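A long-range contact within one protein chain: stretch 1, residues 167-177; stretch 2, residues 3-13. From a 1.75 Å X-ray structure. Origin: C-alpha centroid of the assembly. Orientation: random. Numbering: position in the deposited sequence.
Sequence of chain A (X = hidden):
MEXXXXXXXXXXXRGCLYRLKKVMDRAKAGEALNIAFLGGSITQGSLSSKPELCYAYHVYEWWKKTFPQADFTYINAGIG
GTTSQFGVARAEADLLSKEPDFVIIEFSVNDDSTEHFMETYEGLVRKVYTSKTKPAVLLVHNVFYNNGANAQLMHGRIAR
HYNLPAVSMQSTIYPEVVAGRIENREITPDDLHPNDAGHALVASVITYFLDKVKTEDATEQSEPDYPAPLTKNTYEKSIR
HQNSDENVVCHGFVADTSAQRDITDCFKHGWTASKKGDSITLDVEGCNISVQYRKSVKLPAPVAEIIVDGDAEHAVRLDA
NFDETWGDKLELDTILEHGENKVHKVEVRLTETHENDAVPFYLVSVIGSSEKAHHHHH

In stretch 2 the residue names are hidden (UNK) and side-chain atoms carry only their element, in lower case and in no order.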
# COMPACT_ATOMS: atom_id res chain seq x y z
N VAL A 167 6.60 10.27 -10.81
CA VAL A 167 6.70 11.65 -10.41
C VAL A 167 6.98 11.74 -8.90
O VAL A 167 6.52 10.86 -8.12
CB VAL A 167 5.46 12.46 -10.82
CG1 VAL A 167 5.34 12.54 -12.34
CG2 VAL A 167 4.17 11.95 -10.21
N SER A 168 7.62 12.85 -8.50
CA SER A 168 8.14 13.00 -7.14
C SER A 168 7.84 14.35 -6.53
O SER A 168 8.06 15.37 -7.17
CB SER A 168 9.62 12.73 -7.11
OG SER A 168 10.17 12.98 -5.83
N MSE A 169 7.45 14.35 -5.24
CA MSE A 169 7.34 15.56 -4.42
C MSE A 169 8.66 15.93 -3.75
O MSE A 169 8.85 17.06 -3.29
CB MSE A 169 6.23 15.41 -3.36
CG MSE A 169 4.96 14.77 -3.94
SE MSE A 169 4.29 15.79 -5.50
CE MSE A 169 3.96 14.24 -6.63
N GLN A 170 9.59 14.97 -3.70
CA GLN A 170 10.88 15.19 -3.04
C GLN A 170 11.71 16.24 -3.79
O GLN A 170 12.52 16.94 -3.17
CB GLN A 170 11.62 13.86 -2.93
CG GLN A 170 12.90 13.83 -2.10
CD GLN A 170 13.52 12.46 -1.95
OE1 GLN A 170 13.87 11.83 -2.94
NE2 GLN A 170 13.76 12.01 -0.71
N SER A 171 11.55 16.27 -5.11
CA SER A 171 12.28 17.17 -6.03
C SER A 171 11.44 18.36 -6.53
O SER A 171 11.92 19.12 -7.42
CB SER A 171 12.81 16.36 -7.17
OG SER A 171 11.78 15.60 -7.76
N THR A 172 10.23 18.57 -5.97
CA THR A 172 9.37 19.68 -6.37
C THR A 172 8.85 20.49 -5.17
O THR A 172 9.17 21.69 -5.08
CB THR A 172 8.17 19.18 -7.16
OG1 THR A 172 7.58 18.10 -6.43
CG2 THR A 172 8.55 18.77 -8.56
N ILE A 173 8.07 19.88 -4.27
CA ILE A 173 7.50 20.58 -3.11
C ILE A 173 8.55 20.79 -2.00
O ILE A 173 8.68 21.87 -1.44
CB ILE A 173 6.26 19.84 -2.58
CG1 ILE A 173 5.22 19.63 -3.69
CG2 ILE A 173 5.68 20.58 -1.40
CD1 ILE A 173 3.95 18.97 -3.19
N TYR A 174 9.23 19.71 -1.62
CA TYR A 174 10.21 19.76 -0.51
C TYR A 174 11.25 20.85 -0.77
O TYR A 174 11.55 21.59 0.17
CB TYR A 174 10.84 18.40 -0.21
CG TYR A 174 11.94 18.47 0.81
CD1 TYR A 174 11.71 18.67 2.17
CD2 TYR A 174 13.25 18.43 0.37
CE1 TYR A 174 12.78 18.82 3.06
CE2 TYR A 174 14.32 18.53 1.24
CZ TYR A 174 14.09 18.71 2.60
OH TYR A 174 15.18 18.81 3.45
N PRO A 175 11.83 21.01 -1.98
CA PRO A 175 12.77 22.12 -2.23
C PRO A 175 12.25 23.51 -1.84
O PRO A 175 13.04 24.30 -1.26
CB PRO A 175 13.04 22.05 -3.74
CG PRO A 175 12.87 20.54 -4.02
CD PRO A 175 11.72 20.10 -3.13
N GLU A 176 10.94 23.77 -2.04
CA GLU A 176 10.35 25.06 -1.64
C GLU A 176 10.19 25.14 -0.11
O GLU A 176 10.38 26.21 0.49
CB GLU A 176 9.07 25.34 -2.45
CG GLU A 176 9.37 25.62 -3.92
CD GLU A 176 10.22 26.87 -4.12
OE1 GLU A 176 9.66 27.96 -3.99
OE2 GLU A 176 11.45 26.77 -4.28
N VAL A 177 9.95 23.99 0.54
CA VAL A 177 9.87 23.92 2.00
C VAL A 177 11.24 24.17 2.62
O VAL A 177 11.40 25.00 3.54
CB VAL A 177 9.25 22.62 2.48
CG1 VAL A 177 9.37 22.44 4.00
CG2 VAL A 177 7.81 22.51 2.02
N UNK A 3 5.94 31.20 -3.31
CA UNK A 3 6.81 30.04 -3.80
C UNK A 3 6.64 29.81 -5.32
O UNK A 3 5.75 30.30 -5.96
c UNK A 3 2.71 28.11 -2.82
c UNK A 3 4.82 27.43 -4.45
o UNK A 3 1.23 26.89 -4.22
c UNK A 3 6.43 28.77 -3.04
c UNK A 3 3.55 27.01 -4.77
c UNK A 3 3.97 28.61 -2.55
c UNK A 3 2.49 27.35 -3.95
c UNK A 3 5.05 28.26 -3.36
N UNK A 4 7.54 29.02 -5.90
CA UNK A 4 7.50 28.67 -7.31
C UNK A 4 8.04 27.25 -7.42
O UNK A 4 9.21 27.04 -7.21
n UNK A 4 9.33 31.50 -10.05
o UNK A 4 9.63 29.84 -11.53
c UNK A 4 8.33 29.35 -9.62
c UNK A 4 8.36 29.64 -8.13
c UNK A 4 9.17 30.26 -10.48
N UNK A 5 7.15 26.29 -7.69
CA UNK A 5 7.59 24.94 -7.97
C UNK A 5 8.22 24.82 -9.38
O UNK A 5 7.68 25.32 -10.37
c UNK A 5 6.43 23.98 -7.73
c UNK A 5 6.80 22.58 -8.24
c UNK A 5 6.10 24.00 -6.23
c UNK A 5 4.82 23.40 -5.87
N UNK A 6 9.33 24.07 -9.46
CA UNK A 6 9.97 23.69 -10.71
C UNK A 6 9.36 22.38 -11.19
O UNK A 6 9.84 21.35 -10.83
c UNK A 6 14.12 25.70 -8.70
c UNK A 6 11.48 23.57 -10.49
c UNK A 6 13.57 24.92 -9.88
c UNK A 6 12.07 24.83 -9.87
n UNK A 6 13.40 26.97 -8.45
N UNK A 7 8.30 22.47 -12.01
CA UNK A 7 7.45 21.30 -12.31
C UNK A 7 8.22 20.23 -13.10
O UNK A 7 8.05 19.03 -12.87
c UNK A 7 3.39 21.62 -10.48
c UNK A 7 4.08 23.88 -10.67
c UNK A 7 5.02 23.50 -11.63
c UNK A 7 5.13 22.19 -12.05
c UNK A 7 6.18 21.75 -13.03
o UNK A 7 2.33 23.27 -9.15
c UNK A 7 4.34 21.25 -11.41
c UNK A 7 3.27 22.93 -10.08
N UNK A 8 9.13 20.65 -13.98
CA UNK A 8 9.95 19.64 -14.73
C UNK A 8 10.74 18.71 -13.77
O UNK A 8 10.99 17.53 -14.06
o UNK A 8 8.66 19.67 -18.38
c UNK A 8 10.18 20.83 -16.95
c UNK A 8 10.89 20.36 -15.71
o UNK A 8 10.64 18.78 -18.07
c UNK A 8 9.80 19.68 -17.88
N UNK A 9 11.16 19.25 -12.63
CA UNK A 9 11.95 18.48 -11.65
C UNK A 9 11.09 17.41 -10.97
O UNK A 9 11.64 16.56 -10.25
c UNK A 9 13.74 20.20 -11.19
o UNK A 9 14.23 19.92 -12.29
n UNK A 9 14.16 21.23 -10.47
c UNK A 9 12.63 19.35 -10.61
N UNK A 10 9.78 17.44 -11.22
CA UNK A 10 8.85 16.42 -10.69
C UNK A 10 8.92 15.11 -11.47
O UNK A 10 8.44 14.09 -10.99
N UNK A 11 9.48 15.12 -12.70
CA UNK A 11 9.50 13.90 -13.50
C UNK A 11 10.75 13.11 -13.13
O UNK A 11 11.83 13.40 -13.57
c UNK A 11 8.26 15.83 -16.61
c UNK A 11 8.18 15.06 -15.32
c UNK A 11 9.41 14.21 -15.01
c UNK A 11 9.46 12.92 -15.84
N UNK A 12 10.57 12.10 -12.26
CA UNK A 12 11.59 11.31 -11.71
C UNK A 12 12.01 10.26 -12.74
O UNK A 12 13.16 9.83 -12.70
c UNK A 12 11.11 10.63 -10.44
N UNK A 13 11.06 9.81 -13.55
CA UNK A 13 11.33 8.86 -14.64
C UNK A 13 10.28 9.10 -15.73
O UNK A 13 9.10 9.06 -15.49
c UNK A 13 11.34 7.40 -14.19
o UNK A 13 13.16 6.81 -15.62
c UNK A 13 12.06 6.48 -15.17
n UNK A 13 11.47 5.36 -15.54
O HOH W 1 10.52 23.13 -6.87
O HOH W 2 12.17 24.96 -6.03
O HOH W 3 12.85 21.56 -7.75

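Position 3 carries one carbon followed by a six-carbon ring bearing an oxygen, which is tyrosine. Its CB lies 3.5 Å from Glu176 OE1, but the phenol end leads away, so Tyr3 offers stretch 1 little more than the root of its side chain.

Position 4 has three side-chain carbons, the third holding one oxygen and one nitrogen: glutamine. The chain points away, and the backbone does the work: N of position 4 donates to Glu176 OE1 at 3.0 Å, nearly straight at 173°. Gln4 is thus held by an atom that any residue with a free amide would supply.

At position 5, four carbons fork at the first, with one arm two carbons long, the mark of isoleucine. Ile5 CG2 packs 3.8 Å from Thr172 CB, and its CD1 reaches to 4.4 Å from Ile173 CG1, an apolar contact.

Position 6 shows four carbons in a row ending in nitrogen, a lysine. Lys6 O lies 3.7 Å from Thr172 CG2. A water accepts from Lys6 N and donates to Thr172 O; a second donates to Glu176 OE2 and accepts weakly from Lys6 NZ.

Position 7 again has one carbon and a hydroxyl-bearing six-membered ring. Tyr7 points away from stretch 1, as does position 8, whose third carbon bears two oxygens: Glu8, which makes no contact.

Position 9 has two carbons, the second with one oxygen and one nitrogen, the pattern of asparagine. Asn9 O accepts from Ser171 OG at 2.7 Å, while a water accepts from Asn9 ND2 and donates to Ser171 O.

Position 10 has no side-chain atoms and is glycine. Thr172 CG2 sits 3.2 Å from Gly10 CA; an ideal CB here would come within a tight 3.0 Å of that methyl. Gly10 O accepts from Ser168 N at 2.9 Å.

Position 11 repeats the forked four-carbon pattern. Ile11 pairs with Val167 as an antiparallel, non-hydrogen-bonded bridge, their side chains sharing one face.

Position 12 has a single carbon, so alanine; Ala12 CB meets Ser168 CB at 4.2 Å. Position 13 has two carbons, the second carrying oxygen and nitrogen, and Asn13 leads its end away.

The contact works through backbone recognition around a small packed centre. Glu176 holds one end, Ser168 and Ser171 grip carbonyls toward the other, and Thr172 fills the space between Ile5 and Gly10. Thr172 OG1 donates to Ser168 O at 2.9 Å within its own stretch, leaving its methyl for packing. Three waters add bridges, from Lys6 N to Thr172 O, from Lys6 NZ, weakly, to Glu176 OE2, and from Asn9 ND2 to Ser171 O.

Stretch 2 3-13: YQIKYENGIAN
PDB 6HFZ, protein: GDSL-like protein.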